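DUF1254 domain-containing protein (Vibrio parahaemolyticus, PDB 3U07) is of unknown function but joins a DUF1254 region to a DUF1214 region in one chain and probably carries a signal peptide. Local coordinates at residues 348-353 and 410-415; 95-100 and 133-138; 46-51 and 208-213; 89-94 and 155-160; 81-86 and 168-173. The protein carries 2 engineered substitutions. All coordinates share one frame; numbering follows the deposited sequence.

How the interactions relate
Interactions 2, 4 and 5 lie in the DUF1254 range and interaction 1 in the DUF1214 range. The two ranges meet where interactions 1 and 5 touch, their centres about 14 Å apart: Asp81 OD2 lies 2.8 Å from Tyr415 OH and 3.0 Å from Ser349 OG, probable hydrogen bonds. Interactions 2 and 4, centres about 12 Å apart, share a sheet, with Met137 O 2.6 Å from Val155 N. Interactions 4 and 5 use the two ends of strand 82-90, about 27 Å apart between centres. Interaction 3 closes a long loop that contains 2, 4 and 5 and lies across the chain's centre from interaction 1.

Interaction 1 of 5, residues 348-353 and 410-415; sequences WSVTIY and AIMRFY
From the face it shares with Ser349, Thr351 and Ile411, Arg413 reaches to the hydroxyl of Tyr353. Strands 347-354 and 408-417 are the two inner strands of a four-stranded antiparallel sheet, and hydrogen-bonded pairs Ser349-Arg413 and Thr351-Ile411 set their register. The arginine starts with CB 3.8 Å from Ser349 OG. CG then lies anti to the carbonyl carbon (chi1 -66°), and the chain runs extended from CG to NE, its CD packing on the Asp81 carboxylate. Its guanidinium has Ile411 CG2 over the centre of one face, 3.6 Å above the plane. At its edge Tyr353 OH is held by both end nitrogens, 3.0 Å from Arg413 NH1 and 3.1 Å from NH2, with the phenol ring turned 70° to the guanidinium. The same hydroxyl also bonds Ile78 O. A water joins four polar groups: it accepts from Arg413 NH1, donates to Ile411 O and bonds Ser349 OG and Thr351 OG1, the last at 2.6 Å. Ile411 O thus serves both this water and Thr351 N, while Ser349 OG has a second partner in Asp81 OD2. The other face is apolar. There the side chains of Val350 and Met412, a selenomethionine, lie side by side, pointing the same way, and Leu401 packs on Val350 and Ile352; beyond them Ile352 CD1 touches Ala410 CB at 3.8 Å.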
# COMPACT_ATOMS: atom_id res chain seq x y z
N TRP A 348 -14.85 -8.28 4.81
CA TRP A 348 -13.72 -9.18 4.62
C TRP A 348 -13.94 -10.07 3.41
O TRP A 348 -15.05 -10.12 2.86
CB TRP A 348 -13.48 -10.03 5.87
CG TRP A 348 -14.67 -10.81 6.33
CD1 TRP A 348 -15.57 -10.44 7.28
CD2 TRP A 348 -15.09 -12.09 5.85
NE1 TRP A 348 -16.53 -11.41 7.43
CE2 TRP A 348 -16.26 -12.44 6.57
CE3 TRP A 348 -14.60 -12.99 4.89
CZ2 TRP A 348 -16.95 -13.64 6.35
CZ3 TRP A 348 -15.28 -14.18 4.68
CH2 TRP A 348 -16.44 -14.50 5.41
N SER A 349 -12.89 -10.76 2.98
CA SER A 349 -12.98 -11.62 1.81
C SER A 349 -11.81 -12.61 1.77
O SER A 349 -10.81 -12.42 2.45
CB SER A 349 -12.93 -10.76 0.54
OG SER A 349 -11.70 -10.06 0.47
N VAL A 350 -11.97 -13.67 1.00
CA VAL A 350 -10.91 -14.65 0.83
C VAL A 350 -10.88 -14.87 -0.68
O VAL A 350 -11.91 -15.12 -1.30
CB VAL A 350 -11.19 -15.98 1.61
CG1 VAL A 350 -12.26 -15.75 2.65
CG2 VAL A 350 -11.56 -17.10 0.67
N THR A 351 -9.70 -14.74 -1.27
CA THR A 351 -9.55 -14.88 -2.71
C THR A 351 -8.58 -16.00 -3.07
O THR A 351 -7.61 -16.23 -2.36
CB THR A 351 -9.05 -13.54 -3.33
OG1 THR A 351 -9.91 -12.47 -2.91
CG2 THR A 351 -9.04 -13.61 -4.85
N ILE A 352 -8.84 -16.67 -4.18
CA ILE A 352 -8.00 -17.77 -4.63
C ILE A 352 -7.05 -17.38 -5.75
O ILE A 352 -7.45 -16.74 -6.72
CB ILE A 352 -8.87 -18.96 -5.12
CG1 ILE A 352 -9.78 -19.43 -3.99
CG2 ILE A 352 -7.98 -20.09 -5.62
CD1 ILE A 352 -9.04 -19.77 -2.70
N TYR A 353 -5.78 -17.77 -5.60
CA TYR A 353 -4.75 -17.47 -6.59
C TYR A 353 -3.95 -18.74 -6.90
O TYR A 353 -3.78 -19.60 -6.03
CB TYR A 353 -3.79 -16.41 -6.05
CG TYR A 353 -4.43 -15.09 -5.69
CD1 TYR A 353 -4.51 -14.04 -6.61
CD2 TYR A 353 -4.95 -14.88 -4.41
CE1 TYR A 353 -5.09 -12.83 -6.27
CE2 TYR A 353 -5.54 -13.67 -4.06
CZ TYR A 353 -5.60 -12.65 -4.99
OH TYR A 353 -6.17 -11.45 -4.64
N ALA A 410 -4.75 -19.03 -0.72
CA ALA A 410 -5.88 -18.17 -0.45
C ALA A 410 -5.41 -16.95 0.33
O ALA A 410 -4.60 -17.07 1.24
CB ALA A 410 -6.94 -18.94 0.35
N ILE A 411 -5.92 -15.79 -0.06
CA ILE A 411 -5.59 -14.54 0.61
C ILE A 411 -6.84 -13.99 1.27
O ILE A 411 -7.84 -13.73 0.60
CB ILE A 411 -5.08 -13.46 -0.38
CG1 ILE A 411 -3.71 -13.85 -0.94
CG2 ILE A 411 -5.05 -12.10 0.32
CD1 ILE A 411 -2.59 -13.85 0.08
N MSE A 412 -6.81 -13.82 2.59
CA MSE A 412 -7.96 -13.27 3.29
C MSE A 412 -7.66 -11.79 3.57
O MSE A 412 -6.57 -11.44 4.03
CB MSE A 412 -8.21 -14.02 4.61
CG MSE A 412 -9.55 -13.68 5.26
SE MSE A 412 -10.03 -14.88 6.71
CE MSE A 412 -9.64 -16.54 5.82
N ARG A 413 -8.62 -10.93 3.27
CA ARG A 413 -8.44 -9.50 3.48
C ARG A 413 -9.42 -8.96 4.52
O ARG A 413 -10.59 -9.36 4.55
CB ARG A 413 -8.57 -8.75 2.15
CG ARG A 413 -7.46 -9.09 1.17
CD ARG A 413 -7.55 -8.27 -0.11
NE ARG A 413 -6.35 -8.42 -0.94
CZ ARG A 413 -6.19 -9.35 -1.87
NH1 ARG A 413 -7.16 -10.23 -2.13
NH2 ARG A 413 -5.06 -9.41 -2.56
N PHE A 414 -8.93 -8.07 5.37
CA PHE A 414 -9.76 -7.49 6.42
C PHE A 414 -9.72 -5.96 6.34
O PHE A 414 -8.65 -5.35 6.40
CB PHE A 414 -9.25 -7.93 7.80
CG PHE A 414 -8.97 -9.41 7.90
CD1 PHE A 414 -7.80 -9.95 7.37
CD2 PHE A 414 -9.87 -10.26 8.56
CE1 PHE A 414 -7.53 -11.32 7.49
CE2 PHE A 414 -9.60 -11.63 8.68
CZ PHE A 414 -8.43 -12.16 8.14
N TYR A 415 -10.89 -5.36 6.20
CA TYR A 415 -11.01 -3.91 6.10
C TYR A 415 -11.67 -3.39 7.36
O TYR A 415 -12.84 -3.67 7.62
CB TYR A 415 -11.85 -3.56 4.87
CG TYR A 415 -11.24 -4.07 3.59
CD1 TYR A 415 -10.34 -3.28 2.86
CD2 TYR A 415 -11.53 -5.34 3.11
CE1 TYR A 415 -9.75 -3.76 1.69
CE2 TYR A 415 -10.94 -5.83 1.95
CZ TYR A 415 -10.05 -5.04 1.25
OH TYR A 415 -9.47 -5.53 0.11
O HOH W 1 -9.40 -11.58 -0.48

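Interaction 2 of 5, residues 95-100 and 133-138; sequences PVIVSV and GGQFMF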
# COMPACT_ATOMS: atom_id res chain seq x y z
N PRO A 95 0.16 23.83 -3.87
CA PRO A 95 -0.69 22.74 -3.37
C PRO A 95 -1.52 22.12 -4.48
O PRO A 95 -1.71 22.70 -5.55
CB PRO A 95 -1.56 23.43 -2.33
CG PRO A 95 -0.67 24.51 -1.81
CD PRO A 95 -0.07 25.06 -3.09
N VAL A 96 -2.04 20.92 -4.21
CA VAL A 96 -2.86 20.20 -5.16
C VAL A 96 -4.08 19.68 -4.42
O VAL A 96 -3.99 19.23 -3.27
CB VAL A 96 -2.08 19.02 -5.79
CG1 VAL A 96 -1.62 18.07 -4.70
CG2 VAL A 96 -2.95 18.29 -6.79
N ILE A 97 -5.22 19.74 -5.09
CA ILE A 97 -6.47 19.30 -4.50
C ILE A 97 -7.05 18.09 -5.21
O ILE A 97 -7.21 18.08 -6.43
CB ILE A 97 -7.49 20.47 -4.52
CG1 ILE A 97 -6.99 21.59 -3.60
CG2 ILE A 97 -8.87 19.98 -4.10
CD1 ILE A 97 -7.70 22.91 -3.80
N VAL A 98 -7.33 17.06 -4.44
CA VAL A 98 -7.92 15.85 -4.98
C VAL A 98 -9.40 15.93 -4.64
O VAL A 98 -9.77 16.10 -3.47
CB VAL A 98 -7.29 14.59 -4.35
CG1 VAL A 98 -8.00 13.34 -4.87
CG2 VAL A 98 -5.80 14.54 -4.68
N SER A 99 -10.24 15.85 -5.67
CA SER A 99 -11.68 15.92 -5.48
C SER A 99 -12.28 14.52 -5.45
O SER A 99 -12.03 13.70 -6.34
CB SER A 99 -12.33 16.73 -6.61
OG SER A 99 -11.82 18.05 -6.67
N VAL A 100 -13.08 14.27 -4.42
CA VAL A 100 -13.75 12.99 -4.25
C VAL A 100 -15.23 13.28 -4.01
O VAL A 100 -15.59 13.99 -3.07
CB VAL A 100 -13.17 12.22 -3.04
CG1 VAL A 100 -13.99 10.96 -2.78
CG2 VAL A 100 -11.73 11.84 -3.32
N GLY A 133 -17.39 12.41 0.74
CA GLY A 133 -16.14 12.62 0.02
C GLY A 133 -15.71 14.04 0.36
O GLY A 133 -15.90 14.48 1.50
N GLY A 134 -15.14 14.76 -0.61
CA GLY A 134 -14.73 16.13 -0.34
C GLY A 134 -13.58 16.64 -1.18
O GLY A 134 -13.14 15.98 -2.12
N GLN A 135 -13.12 17.84 -0.85
CA GLN A 135 -12.01 18.47 -1.55
C GLN A 135 -10.81 18.34 -0.61
O GLN A 135 -10.76 19.00 0.42
CB GLN A 135 -12.31 19.95 -1.82
CG GLN A 135 -13.55 20.20 -2.68
CD GLN A 135 -13.46 19.58 -4.06
OE1 GLN A 135 -12.38 19.23 -4.53
NE2 GLN A 135 -14.60 19.45 -4.72
N PHE A 136 -9.86 17.49 -0.97
CA PHE A 136 -8.70 17.25 -0.12
C PHE A 136 -7.47 17.91 -0.70
O PHE A 136 -7.01 17.56 -1.79
CB PHE A 136 -8.52 15.74 0.05
CG PHE A 136 -9.75 15.05 0.58
CD1 PHE A 136 -10.12 15.18 1.91
CD2 PHE A 136 -10.57 14.31 -0.27
CE1 PHE A 136 -11.28 14.58 2.40
CE2 PHE A 136 -11.74 13.71 0.21
CZ PHE A 136 -12.09 13.84 1.55
N MSE A 137 -6.93 18.87 0.04
CA MSE A 137 -5.77 19.59 -0.42
C MSE A 137 -4.48 19.09 0.19
O MSE A 137 -4.37 18.94 1.41
CB MSE A 137 -5.93 21.10 -0.13
CG MSE A 137 -4.85 21.97 -0.77
SE MSE A 137 -5.14 23.90 -0.51
CE MSE A 137 -4.11 24.08 1.09
N PHE A 138 -3.51 18.82 -0.67
CA PHE A 138 -2.20 18.35 -0.24
C PHE A 138 -1.24 19.51 -0.49
O PHE A 138 -1.15 20.02 -1.61
CB PHE A 138 -1.78 17.13 -1.06
CG PHE A 138 -2.68 15.95 -0.85
CD1 PHE A 138 -3.93 15.91 -1.45
CD2 PHE A 138 -2.29 14.92 0.01
CE1 PHE A 138 -4.81 14.85 -1.19
CE2 PHE A 138 -3.16 13.86 0.27
CZ PHE A 138 -4.42 13.83 -0.33
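Gly133 CA begins the contact with a CH...O approach to Val100 O, 3.4 Å. Gly134 forms a hydrogen-bonded antiparallel pair with Val100, and its phi of 153° is reached readily only without a side chain. Gln135 bends at chi2 (-60°), and its OE1 accepts from Ser99 OG, in the amide plane on a lone pair; the 2.5 Å length is unusually short and should be read with caution. Arg189 is a second partner of that hydroxyl. Phe136 exchanges backbone bonds with Val98 and turns its ring edge to Val100, CE2 lying 3.9 Å from CB. On the Gln135 face, Met137 (selenomethionine) sets CG 3.6 Å from Ile97 CG1, while its SE reaches Pro95 CB at 4.0 Å. Phe138 N then gives Val96 O a nearly straight bond of 2.7 Å (176°). Val98 CG2 meets its ring obliquely, 3.6 Å from Phe138 CE1. Phe136, Phe138, Val98 and Val100 share one face, which packs on Leu111, Thr113 and Trp109 of strand 109-115 in another sheet. The pair forms the middle of a mixed four-stranded sheet, one face of which packs on a second sheet, as in a beta sandwich.

Interaction 3 of 5, residues 46-51 and 208-213; sequences FFYHTA and PDPKKS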
# COMPACT_ATOMS: atom_id res chain seq x y z
N PHE A 46 11.26 2.91 -7.37
CA PHE A 46 9.94 2.54 -7.85
C PHE A 46 9.35 3.69 -8.67
O PHE A 46 8.76 3.46 -9.72
CB PHE A 46 9.01 2.22 -6.68
CG PHE A 46 7.63 1.80 -7.11
CD1 PHE A 46 7.32 0.45 -7.29
CD2 PHE A 46 6.65 2.75 -7.37
CE1 PHE A 46 6.06 0.06 -7.72
CE2 PHE A 46 5.38 2.37 -7.80
CZ PHE A 46 5.09 1.02 -7.98
N PHE A 47 9.50 4.91 -8.19
CA PHE A 47 8.99 6.08 -8.90
C PHE A 47 9.70 6.21 -10.25
O PHE A 47 9.08 6.50 -11.27
CB PHE A 47 9.22 7.35 -8.08
CG PHE A 47 8.85 8.62 -8.80
CD1 PHE A 47 7.52 8.98 -8.99
CD2 PHE A 47 9.84 9.44 -9.33
CE1 PHE A 47 7.18 10.14 -9.69
CE2 PHE A 47 9.51 10.60 -10.04
CZ PHE A 47 8.18 10.95 -10.22
N TYR A 48 11.01 5.98 -10.25
CA TYR A 48 11.81 6.10 -11.46
C TYR A 48 11.38 5.08 -12.50
O TYR A 48 11.14 5.42 -13.66
CB TYR A 48 13.29 5.91 -11.16
CG TYR A 48 14.20 6.32 -12.30
CD1 TYR A 48 14.68 7.63 -12.40
CD2 TYR A 48 14.53 5.42 -13.31
CE1 TYR A 48 15.47 8.03 -13.47
CE2 TYR A 48 15.32 5.81 -14.39
CZ TYR A 48 15.79 7.11 -14.46
OH TYR A 48 16.56 7.51 -15.53
N HIS A 49 11.29 3.83 -12.07
CA HIS A 49 10.93 2.76 -12.98
C HIS A 49 9.49 2.81 -13.48
O HIS A 49 9.17 2.19 -14.49
CB HIS A 49 11.24 1.41 -12.33
CG HIS A 49 12.71 1.15 -12.20
ND1 HIS A 49 13.30 0.74 -11.02
CD2 HIS A 49 13.72 1.28 -13.10
CE1 HIS A 49 14.61 0.63 -11.20
NE2 HIS A 49 14.89 0.95 -12.45
N THR A 50 8.64 3.57 -12.80
CA THR A 50 7.26 3.69 -13.25
C THR A 50 7.01 5.04 -13.93
O THR A 50 6.98 5.12 -15.15
CB THR A 50 6.25 3.52 -12.09
OG1 THR A 50 6.62 4.37 -11.00
CG2 THR A 50 6.23 2.08 -11.61
N ALA A 51 6.85 6.09 -13.13
CA ALA A 51 6.58 7.42 -13.65
C ALA A 51 7.65 8.06 -14.54
O ALA A 51 7.34 8.64 -15.57
CB ALA A 51 6.24 8.38 -12.49
N PRO A 208 18.24 11.35 -11.11
CA PRO A 208 19.44 10.50 -11.11
C PRO A 208 19.03 9.13 -11.62
O PRO A 208 17.96 8.63 -11.25
CB PRO A 208 19.83 10.45 -9.63
CG PRO A 208 19.19 11.67 -9.03
CD PRO A 208 17.87 11.73 -9.74
N ASP A 209 19.86 8.52 -12.46
CA ASP A 209 19.56 7.19 -12.99
C ASP A 209 19.95 6.15 -11.94
O ASP A 209 21.11 6.09 -11.52
CB ASP A 209 20.37 6.92 -14.27
CG ASP A 209 19.95 5.62 -14.95
OD1 ASP A 209 19.43 4.71 -14.27
OD2 ASP A 209 20.16 5.50 -16.18
N PRO A 210 18.99 5.34 -11.49
CA PRO A 210 19.31 4.32 -10.48
C PRO A 210 20.37 3.29 -10.90
O PRO A 210 21.07 2.74 -10.05
CB PRO A 210 17.95 3.69 -10.18
CG PRO A 210 17.12 4.01 -11.40
CD PRO A 210 17.54 5.41 -11.72
N LYS A 211 20.51 3.04 -12.19
CA LYS A 211 21.48 2.04 -12.62
C LYS A 211 22.94 2.48 -12.56
O LYS A 211 23.84 1.63 -12.53
CB LYS A 211 21.15 1.54 -14.03
CG LYS A 211 21.71 2.37 -15.18
CD LYS A 211 22.19 1.45 -16.30
CE LYS A 211 21.53 0.07 -16.23
NZ LYS A 211 22.20 -0.96 -17.06
N LYS A 212 23.18 3.78 -12.54
CA LYS A 212 24.55 4.29 -12.51
C LYS A 212 24.90 5.22 -11.34
O LYS A 212 26.03 5.72 -11.26
CB LYS A 212 24.83 5.00 -13.84
CG LYS A 212 23.71 5.93 -14.26
CD LYS A 212 23.97 6.66 -15.58
CE LYS A 212 23.46 5.88 -16.80
NZ LYS A 212 24.47 4.94 -17.38
N SER A 213 23.95 5.45 -10.44
CA SER A 213 24.18 6.32 -9.29
C SER A 213 24.37 5.49 -8.02
O SER A 213 24.20 4.27 -8.04
CB SER A 213 23.00 7.26 -9.11
OG SER A 213 21.78 6.52 -9.00
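Pro210 CD sits almost exactly over the centre of the Tyr48 ring, 3.3 Å from its centroid and only 8° off the ring normal: a CH-pi contact that carries this surface junction without any hydrogen bond across it. Tyr48 CB points toward the loop, and CG lies anti to the backbone N (chi1 -167°). Pro208 O approaches the ring obliquely, 3.4 Å from Tyr48 CE1, and also bonds Tyr44 OH one turn earlier. Alongside, His49 NE2 brushes Pro210 CG at 3.9 Å. The loop is braced by an Asx turn, Asp209 OD1 accepting from Lys211 N at 2.9 Å from above the carboxylate plane. Asp209 O takes Ser213 OG (2.6 Å) and Lys212 N from opposite faces of its plane. Tyr48 opens a wider pi-type turn near the end of helix 26-52; Phe47 packs against Trp88 of strand 82-90, while Pro208 and Pro210 lean on Phe221 and Arg218 of helix 215-224.

Interaction 4 of 5, residues 89-94 and 155-160; sequences LDVAAE and VRVDSN
Val91 N donates a straight backbone bond (165°) to Asn160 O, 2.9 Å away and in the carbonyl plane, where strand 82-90 has just ended and the chain after strand 153-157 is about to enter strand 161-169. Beside it, Asp90 CA makes a CH...O contact with the same Asn160 O at 3.3 Å. Val91 and Val157 meet tip to tip, CG2 to CG2 3.6 Å. The Asn160 amide lies against Ala92, CG 3.7 Å from CA, while its ND2 bonds Asp225 OD1. Asp90 CG is anti to the backbone N (chi1 172°); from there OD1 accepts from Ala92 N at 3.1 Å, met from above the carboxylate plane, and pairs with Arg205 in a salt bridge. The nearby Arg205 guanidinium would favour the ionised carboxylate. Val91 and Asn160 also touch Ala140 of strand 134-140. An Asx turn thus shapes the strand end, at a corner where one beta sheet passes its chain on to the next.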
# COMPACT_ATOMS: atom_id res chain seq x y z
N LEU A 89 1.28 12.84 -7.12
CA LEU A 89 1.04 14.25 -6.88
C LEU A 89 2.39 14.94 -6.80
O LEU A 89 3.38 14.33 -6.39
CB LEU A 89 0.31 14.44 -5.55
CG LEU A 89 -1.21 14.55 -5.44
CD1 LEU A 89 -1.91 13.77 -6.54
CD2 LEU A 89 -1.63 14.08 -4.06
N ASP A 90 2.43 16.21 -7.20
CA ASP A 90 3.66 17.00 -7.10
C ASP A 90 3.19 18.33 -6.55
O ASP A 90 2.49 19.07 -7.24
CB ASP A 90 4.33 17.20 -8.46
CG ASP A 90 5.49 18.18 -8.39
OD1 ASP A 90 6.03 18.42 -7.28
OD2 ASP A 90 5.88 18.71 -9.44
N VAL A 91 3.55 18.62 -5.31
CA VAL A 91 3.12 19.86 -4.67
C VAL A 91 4.26 20.88 -4.53
O VAL A 91 4.13 21.86 -3.80
CB VAL A 91 2.54 19.57 -3.26
CG1 VAL A 91 1.39 18.56 -3.38
CG2 VAL A 91 3.63 19.01 -2.35
N ALA A 92 5.36 20.64 -5.23
CA ALA A 92 6.52 21.53 -5.17
C ALA A 92 6.19 22.98 -5.51
O ALA A 92 6.50 23.89 -4.74
CB ALA A 92 7.63 21.03 -6.10
N ALA A 93 5.57 23.20 -6.66
CA ALA A 93 5.24 24.56 -7.10
C ALA A 93 4.10 25.17 -6.31
O ALA A 93 4.11 26.36 -6.01
CB ALA A 93 4.91 24.57 -8.59
N GLU A 94 3.11 24.35 -5.98
CA GLU A 94 1.95 24.81 -5.23
C GLU A 94 1.13 23.61 -4.77
O GLU A 94 1.36 22.48 -5.22
CB GLU A 94 1.10 25.70 -6.13
CG GLU A 94 0.59 24.98 -7.37
CD GLU A 94 -0.36 25.82 -8.19
OE1 GLU A 94 -1.25 26.46 -7.58
OE2 GLU A 94 -0.24 25.84 -9.43
N VAL A 155 -3.78 18.25 3.86
CA VAL A 155 -2.76 17.27 4.20
C VAL A 155 -1.38 17.89 3.95
O VAL A 155 -1.04 18.22 2.82
CB VAL A 155 -2.85 16.00 3.33
CG1 VAL A 155 -1.76 15.02 3.73
CG2 VAL A 155 -4.22 15.38 3.45
N ARG A 156 -0.60 18.06 5.02
CA ARG A 156 0.75 18.61 4.88
C ARG A 156 1.67 17.44 4.57
O ARG A 156 1.72 16.47 5.32
CB ARG A 156 1.18 19.29 6.18
CG ARG A 156 0.41 20.57 6.49
CD ARG A 156 0.85 21.72 5.59
NE ARG A 156 0.04 22.92 5.80
CZ ARG A 156 0.28 24.10 5.23
NH1 ARG A 156 1.31 24.26 4.41
NH2 ARG A 156 -0.53 25.13 5.49
N VAL A 157 2.41 17.52 3.46
CA VAL A 157 3.30 16.42 3.08
C VAL A 157 4.77 16.81 3.16
O VAL A 157 5.15 17.95 2.88
CB VAL A 157 2.96 15.89 1.65
CG1 VAL A 157 1.48 15.49 1.58
CG2 VAL A 157 3.26 16.95 0.59
N ASP A 158 5.60 15.85 3.56
CA ASP A 158 7.02 16.10 3.72
C ASP A 158 7.89 15.86 2.49
O ASP A 158 9.07 16.22 2.49
CB ASP A 158 7.54 15.31 4.92
CG ASP A 158 7.00 15.85 6.23
OD1 ASP A 158 6.38 15.07 6.98
OD2 ASP A 158 7.18 17.05 6.52
N SER A 159 7.32 15.24 1.47
CA SER A 159 8.03 15.04 0.21
C SER A 159 7.14 15.74 -0.83
O SER A 159 5.92 15.67 -0.73
CB SER A 159 8.20 13.55 -0.14
OG SER A 159 6.96 12.93 -0.46
N ASN A 160 7.74 16.43 -1.79
CA ASN A 160 6.93 17.13 -2.79
C ASN A 160 6.21 16.16 -3.71
O ASN A 160 5.18 16.49 -4.27
CB ASN A 160 7.78 18.11 -3.59
CG ASN A 160 8.27 19.27 -2.75
OD1 ASN A 160 7.57 19.73 -1.84
ND2 ASN A 160 9.47 19.76 -3.05

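Interaction 5 of 5, residues 81-86 and 168-173; sequences DTLHLM and IMAVND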
# COMPACT_ATOMS: atom_id res chain seq x y z
N ASP A 81 -11.50 -7.32 -4.92
CA ASP A 81 -12.45 -6.52 -4.14
C ASP A 81 -12.71 -5.11 -4.65
O ASP A 81 -13.83 -4.60 -4.53
CB ASP A 81 -11.97 -6.39 -2.68
CG ASP A 81 -11.58 -7.72 -2.05
OD1 ASP A 81 -12.16 -8.76 -2.43
OD2 ASP A 81 -10.71 -7.72 -1.16
N THR A 82 -11.70 -4.46 -5.22
CA THR A 82 -11.86 -3.08 -5.65
C THR A 82 -11.27 -2.66 -6.99
O THR A 82 -10.39 -3.33 -7.54
CB THR A 82 -11.25 -2.14 -4.58
OG1 THR A 82 -9.90 -2.53 -4.30
CG2 THR A 82 -12.05 -2.20 -3.28
N LEU A 83 -11.79 -1.55 -7.52
CA LEU A 83 -11.30 -0.96 -8.77
C LEU A 83 -10.28 0.06 -8.26
O LEU A 83 -10.32 0.44 -7.09
CB LEU A 83 -12.43 -0.24 -9.50
CG LEU A 83 -13.69 -1.04 -9.84
CD1 LEU A 83 -14.74 -0.09 -10.40
CD2 LEU A 83 -13.36 -2.14 -10.83
N HIS A 84 -9.37 0.52 -9.10
CA HIS A 84 -8.37 1.46 -8.61
C HIS A 84 -8.04 2.64 -9.51
O HIS A 84 -8.23 2.61 -10.72
CB HIS A 84 -7.05 0.72 -8.32
CG HIS A 84 -6.20 0.51 -9.54
ND1 HIS A 84 -6.37 -0.57 -10.39
CD2 HIS A 84 -5.22 1.27 -10.09
CE1 HIS A 84 -5.53 -0.46 -11.40
NE2 HIS A 84 -4.82 0.65 -11.25
N LEU A 85 -7.54 3.69 -8.86
CA LEU A 85 -7.10 4.91 -9.53
C LEU A 85 -5.71 5.17 -8.95
O LEU A 85 -5.51 5.09 -7.74
CB LEU A 85 -8.02 6.09 -9.21
CG LEU A 85 -9.30 6.25 -10.04
CD1 LEU A 85 -9.96 7.56 -9.66
CD2 LEU A 85 -8.97 6.23 -11.53
N MSE A 86 -4.74 5.45 -9.82
CA MSE A 86 -3.38 5.70 -9.37
C MSE A 86 -2.78 6.94 -10.00
O MSE A 86 -3.19 7.37 -11.08
CB MSE A 86 -2.47 4.52 -9.70
CG MSE A 86 -2.81 3.22 -9.00
SE MSE A 86 -1.69 1.79 -9.65
CE MSE A 86 -1.94 2.09 -11.54
N ILE A 168 -12.09 1.75 -5.02
CA ILE A 168 -13.54 1.80 -4.91
C ILE A 168 -14.12 0.40 -5.09
O ILE A 168 -13.94 -0.23 -6.13
CB ILE A 168 -14.15 2.74 -5.97
CG1 ILE A 168 -13.62 4.17 -5.77
CG2 ILE A 168 -15.67 2.73 -5.86
CD1 ILE A 168 -14.06 5.15 -6.85
N MSE A 169 -14.79 -0.09 -4.05
CA MSE A 169 -15.42 -1.41 -4.04
C MSE A 169 -16.47 -1.58 -5.14
O MSE A 169 -17.23 -0.66 -5.45
CB MSE A 169 -16.09 -1.66 -2.68
CG MSE A 169 -17.07 -2.84 -2.65
SE MSE A 169 -18.46 -2.72 -1.27
CE MSE A 169 -17.50 -3.46 0.22
N ALA A 170 -16.49 -2.78 -5.71
CA ALA A 170 -17.43 -3.17 -6.75
C ALA A 170 -17.58 -4.68 -6.53
O ALA A 170 -16.62 -5.43 -6.68
CB ALA A 170 -16.85 -2.89 -8.11
N VAL A 171 -18.78 -5.11 -6.17
CA VAL A 171 -19.00 -6.52 -5.86
C VAL A 171 -19.46 -7.42 -7.01
O VAL A 171 -19.46 -8.64 -6.88
CB VAL A 171 -19.97 -6.67 -4.66
CG1 VAL A 171 -19.49 -7.80 -3.76
CG2 VAL A 171 -20.03 -5.36 -3.89
N ASN A 172 -19.86 -6.81 -8.12
CA ASN A 172 -20.25 -7.57 -9.31
C ASN A 172 -20.14 -6.66 -10.53
O ASN A 172 -20.06 -5.44 -10.40
CB ASN A 172 -21.66 -8.18 -9.18
CG ASN A 172 -22.77 -7.15 -9.20
OD1 ASN A 172 -22.88 -6.36 -10.14
ND2 ASN A 172 -23.62 -7.18 -8.18
N ASP A 173 -20.13 -7.25 -11.72
CA ASP A 173 -19.98 -6.49 -12.96
C ASP A 173 -20.92 -5.32 -13.20
O ASP A 173 -20.52 -4.33 -13.81
CB ASP A 173 -20.03 -7.44 -14.16
CG ASP A 173 -18.70 -8.14 -14.40
OD1 ASP A 173 -17.86 -8.16 -13.47
OD2 ASP A 173 -18.51 -8.69 -15.50
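Leu83 N and Ile168 O form the shortest bond here, 2.9 Å and practically straight at 179°, although the donor stands above the carbonyl plane. Ile168 N returns a bond to Leu83 O at 3.0 Å, making Leu83 and Ile168 a hydrogen-bonded antiparallel pair. Next to them Thr82 and Met169, a selenomethionine, form a non-hydrogen-bonded pair with CA atoms 4.2 Å apart. Thr82 CG2 lies anti to the carbonyl carbon, beside the backbone N, and meets Met169 CA at 3.5 Å. Beyond this pair only a weak bond of 3.4 Å, from Ala170 N to Asp81 O, continues the pairing. Ala170 points its CB at Leu83 CG, 4.0 Å away. The carboxylate of Asp81 turns to Tyr415 and Ser349, on strands 408-417 and 347-354. Ile168 packs against Ala179 and Met183 of helix 173-183, whose N-cap is Asn172, its OD1 accepting from Asp175 N. The whole is an antiparallel edge pairing, with strand 82-90 outermost in its four-stranded sheet and its partner leading through a short loop into a capped helix that covers the sheet.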